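Long-range contact in uncharacterized protein (Bacteroides ovatus, PDB 3NQK), which is of unknown function but pairs an N-terminal domain from a family of unknown function with a BT_3044-like C-terminal domain rich in antiparallel strands: residues A[251-256]-A[267-272]. Residues are numbered along the deposited sequence; the frame is centred on the assembly and turned at random.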
loop_
_atom_site.group_PDB
_atom_site.type_symbol
_atom_site.label_atom_id
_atom_site.label_comp_id
_atom_site.label_asym_id
_atom_site.label_seq_id
_atom_site.Cartn_x
_atom_site.Cartn_y
_atom_site.Cartn_z
ATOM N N TYR A 251 -14.508 26.520 7.164
ATOM C CA TYR A 251 -14.157 25.440 6.224
ATOM C C TYR A 251 -15.136 24.292 6.256
ATOM O O TYR A 251 -15.848 24.100 7.222
ATOM C CB TYR A 251 -12.765 24.917 6.495
ATOM C CG TYR A 251 -12.664 23.918 7.615
ATOM C CD1 TYR A 251 -12.455 24.330 8.919
ATOM C CD2 TYR A 251 -12.651 22.567 7.353
ATOM C CE1 TYR A 251 -12.277 23.417 9.934
ATOM C CE2 TYR A 251 -12.484 21.646 8.356
ATOM C CZ TYR A 251 -12.301 22.071 9.646
ATOM O OH TYR A 251 -12.133 21.146 10.651
ATOM N N SER A 252 -15.128 23.502 5.196
ATOM C CA SER A 252 -15.990 22.350 5.100
ATOM C C SER A 252 -15.270 21.243 4.367
ATOM O O SER A 252 -14.567 21.494 3.405
ATOM C CB SER A 252 -17.256 22.713 4.344
ATOM O OG SER A 252 -17.025 22.668 2.961
ATOM N N SER A 253 -15.455 20.012 4.822
ATOM C CA SER A 253 -14.835 18.861 4.188
ATOM C C SER A 253 -15.919 17.952 3.647
ATOM O O SER A 253 -16.876 17.689 4.315
ATOM C CB SER A 253 -13.971 18.116 5.187
ATOM O OG SER A 253 -13.192 17.114 4.537
ATOM N N THR A 254 -15.765 17.496 2.413
ATOM C CA THR A 254 -16.791 16.660 1.766
ATOM C C THR A 254 -16.147 15.599 0.883
ATOM O O THR A 254 -15.044 15.792 0.392
ATOM C CB THR A 254 -17.721 17.525 0.920
ATOM O OG1 THR A 254 -18.197 18.599 1.717
ATOM C CG2 THR A 254 -18.892 16.737 0.429
ATOM N N SER A 255 -16.834 14.475 0.689
ATOM C CA SER A 255 -16.284 13.380 -0.110
ATOM C C SER A 255 -17.349 12.684 -0.925
ATOM O O SER A 255 -18.401 12.357 -0.416
ATOM C CB SER A 255 -15.613 12.359 0.801
ATOM O OG SER A 255 -14.637 12.968 1.624
ATOM N N VAL A 256 -17.060 12.444 -2.196
ATOM C CA VAL A 256 -17.946 11.646 -3.049
ATOM C C VAL A 256 -17.134 10.683 -3.881
ATOM O O VAL A 256 -15.907 10.817 -3.985
ATOM C CB VAL A 256 -18.799 12.534 -3.989
ATOM C CG1 VAL A 256 -19.695 13.431 -3.178
ATOM C CG2 VAL A 256 -17.918 13.355 -4.894
ATOM N N ARG A 267 -12.032 13.823 -2.313
ATOM C CA ARG A 267 -12.207 14.528 -1.041
ATOM C C ARG A 267 -11.892 16.004 -1.204
ATOM O O ARG A 267 -10.808 16.379 -1.665
ATOM C CB ARG A 267 -11.311 13.924 0.035
ATOM C CG ARG A 267 -11.744 14.276 1.469
ATOM C CD ARG A 267 -10.697 13.864 2.522
ATOM N NE ARG A 267 -10.482 12.412 2.571
ATOM C CZ ARG A 267 -11.282 11.550 3.199
ATOM N NH1 ARG A 267 -12.375 11.976 3.822
ATOM N NH2 ARG A 267 -11.001 10.257 3.185
ATOM N N TYR A 268 -12.842 16.839 -0.832
ATOM C CA TYR A 268 -12.716 18.274 -0.988
ATOM C C TYR A 268 -12.639 18.978 0.362
ATOM O O TYR A 268 -13.421 18.684 1.267
ATOM C CB TYR A 268 -13.911 18.809 -1.743
ATOM C CG TYR A 268 -14.110 18.193 -3.098
ATOM C CD1 TYR A 268 -13.507 18.735 -4.230
ATOM C CD2 TYR A 268 -14.924 17.094 -3.265
ATOM C CE1 TYR A 268 -13.715 18.189 -5.485
ATOM C CE2 TYR A 268 -15.126 16.534 -4.527
ATOM C CZ TYR A 268 -14.514 17.088 -5.622
ATOM O OH TYR A 268 -14.708 16.535 -6.854
ATOM N N VAL A 269 -11.672 19.875 0.504
ATOM C CA VAL A 269 -11.623 20.778 1.648
ATOM C C VAL A 269 -11.730 22.168 1.123
ATOM O O VAL A 269 -10.865 22.617 0.375
ATOM C CB VAL A 269 -10.326 20.676 2.408
ATOM C CG1 VAL A 269 -10.307 21.713 3.522
ATOM C CG2 VAL A 269 -10.142 19.262 2.974
ATOM N N GLN A 270 -12.821 22.832 1.446
ATOM C CA GLN A 270 -13.063 24.180 0.986
ATOM C C GLN A 270 -12.941 25.145 2.142
ATOM O O GLN A 270 -13.537 24.935 3.195
ATOM C CB GLN A 270 -14.460 24.283 0.372
ATOM C CG GLN A 270 -14.792 25.664 -0.215
ATOM C CD GLN A 270 -16.240 25.771 -0.685
ATOM O OE1 GLN A 270 -17.179 25.604 0.101
ATOM N NE2 GLN A 270 -16.423 26.065 -1.957
ATOM N N ILE A 271 -12.182 26.212 1.947
ATOM C CA ILE A 271 -12.006 27.210 2.995
ATOM C C ILE A 271 -12.547 28.558 2.536
ATOM O O ILE A 271 -12.350 28.952 1.389
ATOM C CB ILE A 271 -10.513 27.333 3.440
ATOM C CG1 ILE A 271 -9.620 27.703 2.271
ATOM C CG2 ILE A 271 -10.037 26.043 4.003
ATOM C CD1 ILE A 271 -8.173 28.020 2.692
HETATM N N MSE A 272 -13.250 29.248 3.444
HETATM C CA MSE A 272 -13.908 30.533 3.137
HETATM C C MSE A 272 -13.411 31.619 4.078
HETATM O O MSE A 272 -13.426 31.458 5.287
HETATM C CB MSE A 272 -15.417 30.376 3.254
HETATM C CG MSE A 272 -16.013 29.487 2.171
HETATM SE SE MSE A 272 -17.621 28.564 2.739
HETATM C CE MSE A 272 -16.836 26.911 3.469
#
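Ser252 pairs with Gln270, and Thr254 with Tyr268, in the antiparallel beta hairpin of strands 244-257 and 264-279, part of the large sheet of the C-terminal domain. Each of these hydrogen-bonded pairs closes a ring of two backbone bonds, the straightest running from Tyr268 N to Thr254 O (2.7 Å, 175°). In the non-hydrogen-bonded pairs between and beyond them, alpha carbons lie beside carbonyl oxygens, as where Ser253 CA meets Tyr268 O at 3.3 Å.

The tightly packed part is the face of Tyr251, Val269 and Ile271, where they meet Phe224. Tyr251 CB rests on Ile271 CG2 at 3.9 Å, while CG lies between the backbone N and the carbonyl carbon (chi1 82°), and the ring runs on to meet Phe224 edge-to-face and bond through its hydroxyl to Lys225 O. Val269 and Ile271 suit this place because their branched apolar side chains pack against that of Phe224. Ser253 is the open spot on the same face, and its small hydroxyl suits a site exposed to solvent.

The other face, of Ser252, Thr254, Tyr268 and Gln270, is looser and only partly covered. Val256 CG2 approaches the rim of the Tyr268 ring near its plane, 4.2 Å from CE2, and Val52 of the second subunit packs on Thr254 and Val256. Gln270, extended beyond CG, passes Ser252 with OE1 4.1 Å from OG.

Arg267 suits a partly exposed position because its methylene chain can cover a neighbour while its guanidinium reaches a weak, long ion pair with Glu265. An alanine here would probably strip from Ser255 the CG and guanidinium that lie near its hydroxyl, and leave Glu265 without that distant charge. Arg267 CG, anti to the backbone N (chi1 -161°), lies 3.2 Å from Ser255 OG.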